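Local coordinates for protein laccase (PDB 4F7K) that probably oxidises phenolic and related substrates while reducing oxygen to water, as a bacterial laccase of the multicopper oxidase family, at residues F349-H358 with W396-H405. Residues are numbered along the deposited sequence; the frame is centred on the assembly and turned at random.
Sequences FPHGIHLHGH and WLLHCHMLGH
Both ends of this two-strand ladder are closed by the same device, a histidine ring set edge-on over an aromatic face. At one end His405 brings CE1 over the centre of the Phe349 ring, 3.6 Å from Phe349 CD1, with the planes at 69°. At the other, His358 stands at 89° to Trp396, CE1 lying 3.8 Å from Trp396 NE1. Neither histidine hangs loosely: His405 ND1 gives its N-H to Leu403 O, and His358 ND1 reaches a lone pair of His356 O at 3.1 Å in a nearly straight bond. The Trp396 face that receives His358 also receives Gly357, whose CA sits 3.4 Å from Trp396 CZ3; the lack of a side chain at Gly357 lets its CA come this close to the indole.

Between these ends the backbones pair antiparallel, Gly352 with His401 and His354 with His399 exchanging bonds in both directions. Two other histidines, His356 and His351, carry aliphatic carbons on a face instead. Leu397 lays CB squarely over the His356 ring, whose ND1 is bonded to Asp71. His351 carries Met402 CB on one face, 3.5 Å from NE2; its CG lies beside the backbone N (chi1 -78°), bringing ND1 back to Phe349 O at 3.0 Å. With an alanine in place of His351, Met402 would probably lose the ring it rests on and Phe349 O its imidazole donor, retaining Asn345.

The strands sort their side chains: His351 and Cys400 lie on one sheet face, His354, His399 and His401 on the other. That division, with the sequences HGIHLH and HCHMLGH, is consistent with the paired copper-binding motifs of multicopper oxidases, which link the type 1 site to the trinuclear cluster through His-Cys-His.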
loop_
_atom_site.group_PDB
_atom_site.type_symbol
_atom_site.label_atom_id
_atom_site.label_comp_id
_atom_site.label_asym_id
_atom_site.label_seq_id
_atom_site.Cartn_x
_atom_site.Cartn_y
_atom_site.Cartn_z
ATOM N N PHE A 349 -6.583 -11.183 17.613
ATOM C CA PHE A 349 -5.650 -10.515 16.716
ATOM C C PHE A 349 -6.342 -9.619 15.689
ATOM O O PHE A 349 -7.378 -10.001 15.103
ATOM C CB PHE A 349 -4.725 -11.541 16.058
ATOM C CG PHE A 349 -3.736 -12.136 17.009
ATOM C CD1 PHE A 349 -2.447 -11.623 17.104
ATOM C CD2 PHE A 349 -4.101 -13.182 17.851
ATOM C CE1 PHE A 349 -1.531 -12.173 18.027
ATOM C CE2 PHE A 349 -3.181 -13.729 18.773
ATOM C CZ PHE A 349 -1.911 -13.223 18.847
ATOM N N PRO A 350 -5.792 -8.420 15.479
ATOM C CA PRO A 350 -6.279 -7.498 14.428
ATOM C C PRO A 350 -6.141 -8.146 13.048
ATOM O O PRO A 350 -5.197 -8.915 12.837
ATOM C CB PRO A 350 -5.323 -6.306 14.538
ATOM C CG PRO A 350 -4.094 -6.880 15.250
ATOM C CD PRO A 350 -4.629 -7.869 16.199
ATOM N N HIS A 351 -7.094 -7.874 12.159
ATOM C CA HIS A 351 -7.068 -8.388 10.812
ATOM C C HIS A 351 -6.990 -7.238 9.845
ATOM O O HIS A 351 -7.686 -6.238 10.032
ATOM C CB HIS A 351 -8.355 -9.140 10.470
ATOM C CG HIS A 351 -8.429 -10.520 11.031
ATOM N ND1 HIS A 351 -8.344 -10.776 12.385
ATOM C CD2 HIS A 351 -8.599 -11.720 10.426
ATOM C CE1 HIS A 351 -8.448 -12.079 12.593
ATOM N NE2 HIS A 351 -8.616 -12.675 11.423
ATOM N N GLY A 352 -6.135 -7.375 8.832
ATOM C CA GLY A 352 -6.091 -6.449 7.728
ATOM C C GLY A 352 -7.096 -6.885 6.667
ATOM O O GLY A 352 -7.178 -8.064 6.327
ATOM N N ILE A 353 -7.868 -5.968 6.146
ATOM C CA ILE A 353 -8.936 -6.335 5.195
ATOM C C ILE A 353 -8.762 -5.590 3.895
ATOM O O ILE A 353 -8.789 -4.372 3.886
ATOM C CB ILE A 353 -10.309 -5.922 5.767
ATOM C CG1 ILE A 353 -10.470 -6.476 7.201
ATOM C CG2 ILE A 353 -11.478 -6.286 4.809
ATOM C CD1 ILE A 353 -11.116 -7.896 7.284
ATOM N N HIS A 354 -8.612 -6.315 2.794
ATOM C CA HIS A 354 -8.425 -5.666 1.496
ATOM C C HIS A 354 -9.455 -6.137 0.440
ATOM O O HIS A 354 -9.575 -7.335 0.184
ATOM C CB HIS A 354 -6.974 -5.840 1.053
ATOM C CG HIS A 354 -6.697 -5.379 -0.349
ATOM N ND1 HIS A 354 -7.120 -4.157 -0.835
ATOM C CD2 HIS A 354 -6.010 -5.970 -1.359
ATOM C CE1 HIS A 354 -6.726 -4.027 -2.090
ATOM N NE2 HIS A 354 -6.052 -5.112 -2.430
ATOM N N LEU A 355 -10.197 -5.194 -0.141
ATOM C CA LEU A 355 -11.220 -5.503 -1.137
ATOM C C LEU A 355 -10.727 -5.171 -2.528
ATOM O O LEU A 355 -10.312 -4.040 -2.791
ATOM C CB LEU A 355 -12.534 -4.735 -0.872
ATOM C CG LEU A 355 -13.600 -4.982 -1.941
ATOM C CD1 LEU A 355 -14.080 -6.470 -1.899
ATOM C CD2 LEU A 355 -14.761 -4.009 -1.816
ATOM N N HIS A 356 -10.764 -6.168 -3.410
ATOM C CA HIS A 356 -10.160 -6.028 -4.737
ATOM C C HIS A 356 -11.105 -5.256 -5.683
ATOM O O HIS A 356 -12.328 -5.396 -5.608
ATOM C CB HIS A 356 -9.804 -7.411 -5.323
ATOM C CG HIS A 356 -8.560 -8.026 -4.737
ATOM N ND1 HIS A 356 -7.649 -8.729 -5.498
ATOM C CD2 HIS A 356 -8.071 -8.028 -3.475
ATOM C CE1 HIS A 356 -6.669 -9.167 -4.727
ATOM N NE2 HIS A 356 -6.898 -8.752 -3.496
ATOM N N GLY A 357 -10.508 -4.419 -6.525
ATOM C CA GLY A 357 -11.196 -3.786 -7.629
ATOM C C GLY A 357 -12.081 -2.598 -7.279
ATOM O O GLY A 357 -12.598 -1.988 -8.149
ATOM N N HIS A 358 -12.183 -2.272 -5.998
ATOM C CA HIS A 358 -13.050 -1.238 -5.471
ATOM C C HIS A 358 -12.361 -0.544 -4.316
ATOM O O HIS A 358 -11.503 -1.149 -3.642
ATOM C CB HIS A 358 -14.323 -1.891 -4.928
ATOM C CG HIS A 358 -15.126 -2.552 -5.991
ATOM N ND1 HIS A 358 -14.775 -3.777 -6.526
ATOM C CD2 HIS A 358 -16.208 -2.114 -6.692
ATOM C CE1 HIS A 358 -15.635 -4.078 -7.490
ATOM N NE2 HIS A 358 -16.524 -3.096 -7.598
ATOM N N TRP A 396 -14.061 -10.713 -7.369
ATOM C CA TRP A 396 -13.178 -9.876 -6.582
ATOM C C TRP A 396 -12.918 -10.397 -5.175
ATOM O O TRP A 396 -13.782 -10.330 -4.297
ATOM C CB TRP A 396 -13.727 -8.463 -6.478
ATOM C CG TRP A 396 -13.995 -7.875 -7.794
ATOM C CD1 TRP A 396 -15.198 -7.787 -8.413
ATOM C CD2 TRP A 396 -13.040 -7.278 -8.682
ATOM N NE1 TRP A 396 -15.068 -7.157 -9.620
ATOM C CE2 TRP A 396 -13.758 -6.829 -9.819
ATOM C CE3 TRP A 396 -11.657 -7.060 -8.622
ATOM C CZ2 TRP A 396 -13.145 -6.193 -10.896
ATOM C CZ3 TRP A 396 -11.033 -6.415 -9.711
ATOM C CH2 TRP A 396 -11.788 -5.979 -10.825
ATOM N N LEU A 397 -11.697 -10.867 -4.967
ATOM C CA LEU A 397 -11.221 -11.251 -3.650
ATOM C C LEU A 397 -11.526 -10.202 -2.590
ATOM O O LEU A 397 -11.301 -9.020 -2.791
ATOM C CB LEU A 397 -9.707 -11.502 -3.713
ATOM C CG LEU A 397 -8.996 -12.154 -2.523
ATOM C CD1 LEU A 397 -9.409 -13.607 -2.351
ATOM C CD2 LEU A 397 -7.486 -12.080 -2.746
ATOM N N LEU A 398 -12.069 -10.658 -1.472
ATOM C CA LEU A 398 -12.072 -9.894 -0.233
ATOM C C LEU A 398 -11.101 -10.638 0.703
ATOM O O LEU A 398 -11.313 -11.788 1.096
ATOM C CB LEU A 398 -13.472 -9.760 0.353
ATOM C CG LEU A 398 -13.758 -8.976 1.633
ATOM C CD1 LEU A 398 -13.256 -7.553 1.598
ATOM C CD2 LEU A 398 -15.266 -8.948 1.864
ATOM N N HIS A 399 -9.997 -9.983 1.004
ATOM C CA HIS A 399 -8.892 -10.661 1.651
ATOM C C HIS A 399 -8.805 -10.190 3.083
ATOM O O HIS A 399 -8.599 -9.017 3.317
ATOM C CB HIS A 399 -7.588 -10.397 0.883
ATOM C CG HIS A 399 -6.396 -11.100 1.451
ATOM N ND1 HIS A 399 -6.491 -12.277 2.168
ATOM C CD2 HIS A 399 -5.076 -10.804 1.393
ATOM C CE1 HIS A 399 -5.287 -12.667 2.538
ATOM N NE2 HIS A 399 -4.410 -11.790 2.082
ATOM N N CYS A 400 -9.004 -11.113 4.031
ATOM C CA CYS A 400 -8.858 -10.795 5.442
ATOM C C CYS A 400 -7.644 -11.520 5.983
ATOM O O CYS A 400 -7.594 -12.756 5.978
ATOM C CB CYS A 400 -10.117 -11.177 6.218
ATOM S SG CYS A 400 -11.612 -10.405 5.485
ATOM N N HIS A 401 -6.650 -10.760 6.416
ATOM C CA HIS A 401 -5.409 -11.361 6.916
ATOM C C HIS A 401 -5.276 -11.117 8.406
ATOM O O HIS A 401 -5.247 -9.964 8.843
ATOM C CB HIS A 401 -4.183 -10.793 6.191
ATOM C CG HIS A 401 -2.871 -11.290 6.726
ATOM N ND1 HIS A 401 -2.414 -12.574 6.513
ATOM C CD2 HIS A 401 -1.902 -10.664 7.439
ATOM C CE1 HIS A 401 -1.228 -12.718 7.078
ATOM N NE2 HIS A 401 -0.897 -11.575 7.651
ATOM N N MET A 402 -5.182 -12.207 9.163
ATOM C CA MET A 402 -4.830 -12.141 10.567
ATOM C C MET A 402 -3.328 -11.794 10.748
ATOM O O MET A 402 -2.429 -12.546 10.329
ATOM C CB MET A 402 -5.203 -13.441 11.305
ATOM C CG MET A 402 -5.067 -13.351 12.881
ATOM S SD MET A 402 -5.660 -14.909 13.674
ATOM C CE MET A 402 -5.114 -14.723 15.335
ATOM N N LEU A 403 -3.090 -10.645 11.364
ATOM C CA LEU A 403 -1.745 -10.154 11.579
ATOM C C LEU A 403 -0.927 -11.147 12.425
ATOM O O LEU A 403 -1.382 -11.616 13.474
ATOM C CB LEU A 403 -1.782 -8.768 12.215
ATOM C CG LEU A 403 -1.823 -7.573 11.229
ATOM C CD1 LEU A 403 -3.068 -7.494 10.362
ATOM C CD2 LEU A 403 -1.584 -6.248 11.931
ATOM N N GLY A 404 0.258 -11.496 11.930
ATOM C CA GLY A 404 1.178 -12.323 12.675
ATOM C C GLY A 404 0.917 -13.783 12.419
ATOM O O GLY A 404 1.514 -14.650 13.043
ATOM N N HIS A 405 0.008 -14.059 11.507
ATOM C CA HIS A 405 -0.406 -15.419 11.285
ATOM C C HIS A 405 -0.265 -15.819 9.827
ATOM O O HIS A 405 -0.504 -15.029 8.910
ATOM C CB HIS A 405 -1.817 -15.657 11.847
ATOM C CG HIS A 405 -1.866 -15.616 13.347
ATOM N ND1 HIS A 405 -1.747 -14.442 14.065
ATOM C CD2 HIS A 405 -1.974 -16.608 14.264
ATOM C CE1 HIS A 405 -1.795 -14.714 15.357
ATOM N NE2 HIS A 405 -1.941 -16.018 15.506
#